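Local atomic coordinates of racemase (Pseudovibrio sp. JE062, PDB entry 3MKC), a protein that belongs to the mandelate racemase/muconate lactonizing branch of the enolase superfamily, with an N-terminal capping domain and a TIM-barrel-like C-terminal domain. Residues L56-I61 and D92-Q97; A85-M90 and L102-L107. One frame throughout, in Å; residues are numbered along the deposited sequence.

Contact 1: residues L56-I61 and D92-Q97; sequences LAYANI and DATQWQ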
loop_
_atom_site.group_PDB
_atom_site.type_symbol
_atom_site.label_atom_id
_atom_site.label_comp_id
_atom_site.label_asym_id
_atom_site.label_seq_id
_atom_site.Cartn_x
_atom_site.Cartn_y
_atom_site.Cartn_z
ATOM N N LEU A 56 14.244 7.707 10.849
ATOM C CA LEU A 56 14.897 9.006 10.982
ATOM C C LEU A 56 16.415 8.830 11.069
ATOM O O LEU A 56 17.173 9.553 10.419
ATOM C CB LEU A 56 14.390 9.737 12.231
ATOM C CG LEU A 56 14.891 11.172 12.428
ATOM C CD1 LEU A 56 14.300 12.061 11.348
ATOM C CD2 LEU A 56 14.493 11.685 13.808
ATOM N N ALA A 57 16.859 7.860 11.867
ATOM C CA ALA A 57 18.295 7.625 12.020
ATOM C C ALA A 57 18.916 7.228 10.687
ATOM O O ALA A 57 19.981 7.717 10.313
ATOM C CB ALA A 57 18.543 6.542 13.060
ATOM N N TYR A 58 18.236 6.344 9.964
ATOM C CA TYR A 58 18.740 5.890 8.676
ATOM C C TYR A 58 18.865 7.062 7.711
ATOM O O TYR A 58 19.834 7.164 6.952
ATOM C CB TYR A 58 17.800 4.840 8.078
ATOM C CG TYR A 58 18.250 4.351 6.726
ATOM C CD1 TYR A 58 19.273 3.410 6.609
ATOM C CD2 TYR A 58 17.692 4.865 5.558
ATOM C CE1 TYR A 58 19.730 2.998 5.361
ATOM C CE2 TYR A 58 18.147 4.459 4.306
ATOM C CZ TYR A 58 19.165 3.532 4.215
ATOM O OH TYR A 58 19.638 3.157 2.978
ATOM N N ALA A 59 17.875 7.945 7.750
ATOM C CA ALA A 59 17.839 9.103 6.873
ATOM C C ALA A 59 18.911 10.130 7.210
ATOM O O ALA A 59 19.189 11.018 6.411
ATOM C CB ALA A 59 16.460 9.746 6.931
ATOM N N ASN A 60 19.518 10.003 8.384
ATOM C CA ASN A 60 20.546 10.948 8.803
ATOM C C ASN A 60 21.956 10.375 8.931
ATOM O O ASN A 60 22.824 10.986 9.558
ATOM C CB ASN A 60 20.127 11.602 10.126
ATOM C CG ASN A 60 19.073 12.675 9.930
ATOM O OD1 ASN A 60 19.352 13.731 9.367
ATOM N ND2 ASN A 60 17.854 12.406 10.378
ATOM N N ILE A 61 22.197 9.213 8.335
ATOM C CA ILE A 61 23.523 8.609 8.408
ATOM C C ILE A 61 24.527 9.359 7.544
ATOM O O ILE A 61 24.151 10.070 6.605
ATOM C CB ILE A 61 23.495 7.116 7.982
ATOM C CG1 ILE A 61 22.930 6.970 6.566
ATOM C CG2 ILE A 61 22.674 6.321 8.982
ATOM C CD1 ILE A 61 23.974 6.896 5.490
ATOM N N ASP A 92 21.282 3.047 -6.291
ATOM C CA ASP A 92 22.664 2.691 -6.578
ATOM C C ASP A 92 23.630 3.114 -5.478
ATOM O O ASP A 92 24.558 2.385 -5.148
ATOM C CB ASP A 92 23.109 3.330 -7.896
ATOM C CG ASP A 92 24.549 3.016 -8.233
ATOM O OD1 ASP A 92 24.857 1.834 -8.508
ATOM O OD2 ASP A 92 25.383 3.947 -8.212
ATOM N N ALA A 93 23.403 4.292 -4.904
ATOM C CA ALA A 93 24.301 4.819 -3.877
ATOM C C ALA A 93 24.105 4.264 -2.474
ATOM O O ALA A 93 24.903 4.544 -1.579
ATOM C CB ALA A 93 24.192 6.346 -3.844
ATOM N N THR A 94 23.067 3.460 -2.279
ATOM C CA THR A 94 22.776 2.917 -0.960
ATOM C C THR A 94 22.726 1.387 -0.917
ATOM O O THR A 94 22.238 0.814 0.050
ATOM C CB THR A 94 21.424 3.441 -0.472
ATOM O OG1 THR A 94 20.419 3.066 -1.423
ATOM C CG2 THR A 94 21.445 4.971 -0.345
ATOM N N GLN A 95 23.229 0.733 -1.956
ATOM C CA GLN A 95 23.202 -0.724 -2.015
ATOM C C GLN A 95 23.765 -1.451 -0.799
ATOM O O GLN A 95 23.287 -2.536 -0.447
ATOM C CB GLN A 95 23.952 -1.219 -3.246
ATOM C CG GLN A 95 23.321 -0.854 -4.563
ATOM C CD GLN A 95 24.137 -1.369 -5.720
ATOM O OE1 GLN A 95 24.238 -2.576 -5.933
ATOM N NE2 GLN A 95 24.741 -0.454 -6.470
ATOM N N TRP A 96 24.780 -0.877 -0.155
ATOM C CA TRP A 96 25.374 -1.562 0.983
ATOM C C TRP A 96 24.386 -1.864 2.104
ATOM O O TRP A 96 24.510 -2.889 2.772
ATOM C CB TRP A 96 26.570 -0.779 1.553
ATOM C CG TRP A 96 27.472 -1.671 2.363
ATOM C CD1 TRP A 96 27.553 -1.745 3.727
ATOM C CD2 TRP A 96 28.359 -2.677 1.855
ATOM N NE1 TRP A 96 28.434 -2.739 4.099
ATOM C CE2 TRP A 96 28.941 -3.327 2.968
ATOM C CE3 TRP A 96 28.715 -3.097 0.567
ATOM C CZ2 TRP A 96 29.859 -4.375 2.832
ATOM C CZ3 TRP A 96 29.629 -4.143 0.429
ATOM C CH2 TRP A 96 30.188 -4.769 1.557
ATOM N N GLN A 97 23.404 -0.992 2.311
ATOM C CA GLN A 97 22.428 -1.234 3.373
ATOM C C GLN A 97 20.983 -0.887 3.037
ATOM O O GLN A 97 20.138 -0.874 3.923
ATOM C CB GLN A 97 22.831 -0.484 4.653
ATOM C CG GLN A 97 22.987 1.029 4.502
ATOM C CD GLN A 97 23.455 1.705 5.793
ATOM O OE1 GLN A 97 24.014 1.056 6.673
ATOM N NE2 GLN A 97 23.240 3.016 5.896
HETATM O O HOH W 1 22.205 4.532 3.285
#
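Tyr58 and Gln97 lie alongside each other and point opposite ways, the phenol reaching out from the last turn of helix 52-59 and the amide coming back toward it. CE1 of Tyr58 lies 3.6 Å from NE2 of Gln97 and 3.9 Å from its CG. The amide plane is turned 43° from the ring, and NE2 comes in obliquely. With CG anti to the backbone N (chi1 179°), the Tyr58 ring swings off the flank of its helix until OH stands beside Thr94, 3.9 Å from CB; Thr94 stands across the end of the phenol. Gln97 runs extended beyond CG, which carries its amide past the ring as far as Ile61, whose CD1 sits 4.0 Å from Gln97 NE2. Thr94 turns its own hydroxyl the other way, back to the carbonyls of Met90 and Tyr91 at the end of helix 83-93, and the nearest atoms it presents to the phenol oxygen are its carbons, CB first. A water joins the polar groups: Gln97 NE2 donates to it at 3.2 Å, and Tyr58 OH meets it in a weak bond of 2.9 Å. Nearby, Asn70 ND2 ties down the end of the 56-61 segment through the carbonyls of Ala59 and Ile61. This is helix-to-turn packing within the N-terminal capping domain. The segments meet directly through van der Waals contact, and their polar link runs through one water, long on the amide side and weak on the phenol side, so it probably steers the two groups less firmly than a direct bond would.

Contact 2: residues A85-M90 and L102-L107; sequences AIWDAM and LGMFAL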
loop_
_atom_site.group_PDB
_atom_site.type_symbol
_atom_site.label_atom_id
_atom_site.label_comp_id
_atom_site.label_asym_id
_atom_site.label_seq_id
_atom_site.Cartn_x
_atom_site.Cartn_y
_atom_site.Cartn_z
ATOM N N ALA A 85 15.097 8.547 -12.780
ATOM C CA ALA A 85 16.546 8.668 -12.669
ATOM C C ALA A 85 16.997 8.878 -11.226
ATOM O O ALA A 85 18.019 8.342 -10.809
ATOM C CB ALA A 85 17.046 9.810 -13.548
ATOM N N ILE A 86 16.242 9.663 -10.464
ATOM C CA ILE A 86 16.600 9.910 -9.070
ATOM C C ILE A 86 16.468 8.604 -8.287
ATOM O O ILE A 86 17.267 8.312 -7.401
ATOM C CB ILE A 86 15.698 10.987 -8.453
ATOM C CG1 ILE A 86 15.878 12.297 -9.226
ATOM C CG2 ILE A 86 16.047 11.181 -6.977
ATOM C CD1 ILE A 86 14.893 13.377 -8.856
ATOM N N TRP A 87 15.454 7.818 -8.629
ATOM C CA TRP A 87 15.224 6.528 -7.984
ATOM C C TRP A 87 16.491 5.687 -8.144
ATOM O O TRP A 87 17.026 5.160 -7.166
ATOM C CB TRP A 87 14.061 5.796 -8.663
ATOM C CG TRP A 87 13.452 4.677 -7.854
ATOM C CD1 TRP A 87 12.283 4.723 -7.144
ATOM C CD2 TRP A 87 13.964 3.344 -7.695
ATOM N NE1 TRP A 87 12.035 3.504 -6.555
ATOM C CE2 TRP A 87 13.049 2.640 -6.877
ATOM C CE3 TRP A 87 15.106 2.676 -8.163
ATOM C CZ2 TRP A 87 13.240 1.299 -6.517
ATOM C CZ3 TRP A 87 15.297 1.337 -7.805
ATOM C CH2 TRP A 87 14.365 0.667 -6.990
ATOM N N ASP A 88 16.959 5.562 -9.384
ATOM C CA ASP A 88 18.151 4.776 -9.674
ATOM C C ASP A 88 19.375 5.314 -8.949
ATOM O O ASP A 88 20.201 4.541 -8.457
ATOM C CB ASP A 88 18.449 4.746 -11.182
ATOM C CG ASP A 88 17.477 3.875 -11.964
ATOM O OD1 ASP A 88 16.777 3.040 -11.348
ATOM O OD2 ASP A 88 17.426 4.018 -13.202
ATOM N N ALA A 89 19.483 6.638 -8.888
ATOM C CA ALA A 89 20.624 7.277 -8.244
ATOM C C ALA A 89 20.664 6.976 -6.757
ATOM O O ALA A 89 21.721 6.664 -6.208
ATOM C CB ALA A 89 20.574 8.786 -8.471
HETATM N N MSE A 90 19.512 7.079 -6.107
HETATM C CA MSE A 90 19.425 6.811 -4.682
HETATM C C MSE A 90 19.702 5.334 -4.412
HETATM O O MSE A 90 20.497 4.987 -3.527
HETATM C CB MSE A 90 18.034 7.180 -4.148
HETATM C CG MSE A 90 17.739 8.676 -4.093
HETATM SE SE MSE A 90 16.068 9.037 -3.197
HETATM C CE MSE A 90 14.894 8.339 -4.556
ATOM N N LEU A 102 14.379 -2.223 5.561
ATOM C CA LEU A 102 14.164 -0.864 6.067
ATOM C C LEU A 102 14.598 0.257 5.133
ATOM O O LEU A 102 13.859 1.221 4.921
ATOM C CB LEU A 102 14.880 -0.685 7.412
ATOM C CG LEU A 102 14.597 0.633 8.137
ATOM C CD1 LEU A 102 13.333 0.483 8.969
ATOM C CD2 LEU A 102 15.764 0.999 9.045
ATOM N N GLY A 103 15.810 0.146 4.601
ATOM C CA GLY A 103 16.313 1.171 3.710
ATOM C C GLY A 103 15.358 1.500 2.580
ATOM O O GLY A 103 15.231 2.659 2.187
HETATM N N MSE A 104 14.680 0.485 2.057
HETATM C CA MSE A 104 13.748 0.699 0.957
HETATM C C MSE A 104 12.506 1.469 1.389
HETATM O O MSE A 104 11.888 2.148 0.571
HETATM C CB MSE A 104 13.336 -0.642 0.331
HETATM C CG MSE A 104 14.425 -1.274 -0.544
HETATM SE SE MSE A 104 15.032 -0.187 -2.022
HETATM C CE MSE A 104 13.361 0.076 -2.925
ATOM N N PHE A 105 12.136 1.375 2.664
ATOM C CA PHE A 105 10.961 2.111 3.121
ATOM C C PHE A 105 11.296 3.595 2.971
ATOM O O PHE A 105 10.473 4.389 2.518
ATOM C CB PHE A 105 10.631 1.821 4.593
ATOM C CG PHE A 105 10.472 0.363 4.932
ATOM C CD1 PHE A 105 10.412 -0.620 3.939
ATOM C CD2 PHE A 105 10.400 -0.030 6.269
ATOM C CE1 PHE A 105 10.287 -1.968 4.281
ATOM C CE2 PHE A 105 10.275 -1.374 6.618
ATOM C CZ PHE A 105 10.218 -2.345 5.623
ATOM N N ALA A 106 12.520 3.960 3.341
ATOM C CA ALA A 106 12.965 5.343 3.250
ATOM C C ALA A 106 12.979 5.827 1.802
ATOM O O ALA A 106 12.530 6.933 1.500
ATOM C CB ALA A 106 14.352 5.479 3.858
ATOM N N LEU A 107 13.496 4.993 0.906
ATOM C CA LEU A 107 13.547 5.359 -0.498
ATOM C C LEU A 107 12.114 5.542 -0.999
ATOM O O LEU A 107 11.827 6.472 -1.745
ATOM C CB LEU A 107 14.273 4.273 -1.300
ATOM C CG LEU A 107 14.581 4.526 -2.781
ATOM C CD1 LEU A 107 15.650 3.555 -3.240
ATOM C CD2 LEU A 107 13.323 4.368 -3.628
#
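Trp87 and Leu107 both hold CG anti to the backbone N (chi1 -162° for the tryptophan), which sends the indole and the isobutyl group toward each other between the helices. Leu107 CD2 comes down over one face of the indole, off-centre toward the rim of the ring system. It lies 3.3 Å from Trp87 NE1 and 3.7 Å from the centroid of the five-membered ring, 26° off the normal, a CH-pi contact. Met104 is bent at chi2 and chi3, and this fold in the chain brings its methyl CE to 3.8 Å from CZ2 of Trp87, obliquely to the benzo ring. The helices that supply these groups, 83-93 and 102-122, belong to the N-terminal capping domain of the enolase superfamily; the two short segments run nearly antiparallel, at 151°, with axes 11.7 Å apart, a separation bridged by large side chains. Trp87 also reaches the C-terminal domain: its NE1 donates to the carbonyl of Gly292, which satisfies the buried N-H and, with Arg299 in a cation-pi contact at the ring, should limit the rotation of the indole. From the same helix as Trp87, Met90, a selenomethionine like Met104, brings its CE to 4.2 Å from Leu107 CG and also packs against Ile110, one turn further along helix 102-122.

Contacts 1 and 2 sit side by side in the N-terminal capping domain, their centres 9 Å apart. Their segments alternate along the chain: 56-61, 85-90, 92-97, then 102-107. Helix 83-93 gives its body to contact 2 and runs at its C-terminal end into the turn that carries contact 1, and the short helix 95-98 leads on to helix 102-122. Tyr58 joins the two directly, with CZ 3.7 Å from Gly103 CA and CD2 3.8 Å from Ala106 CB. Helix 102-122 thus packs against both helix 52-59, through Tyr58, and helix 83-93, whose Trp87 and Met90 meet Leu107. Contact 2 is buried and borders helix 293-306 of the C-terminal domain; contact 1 is only partly buried.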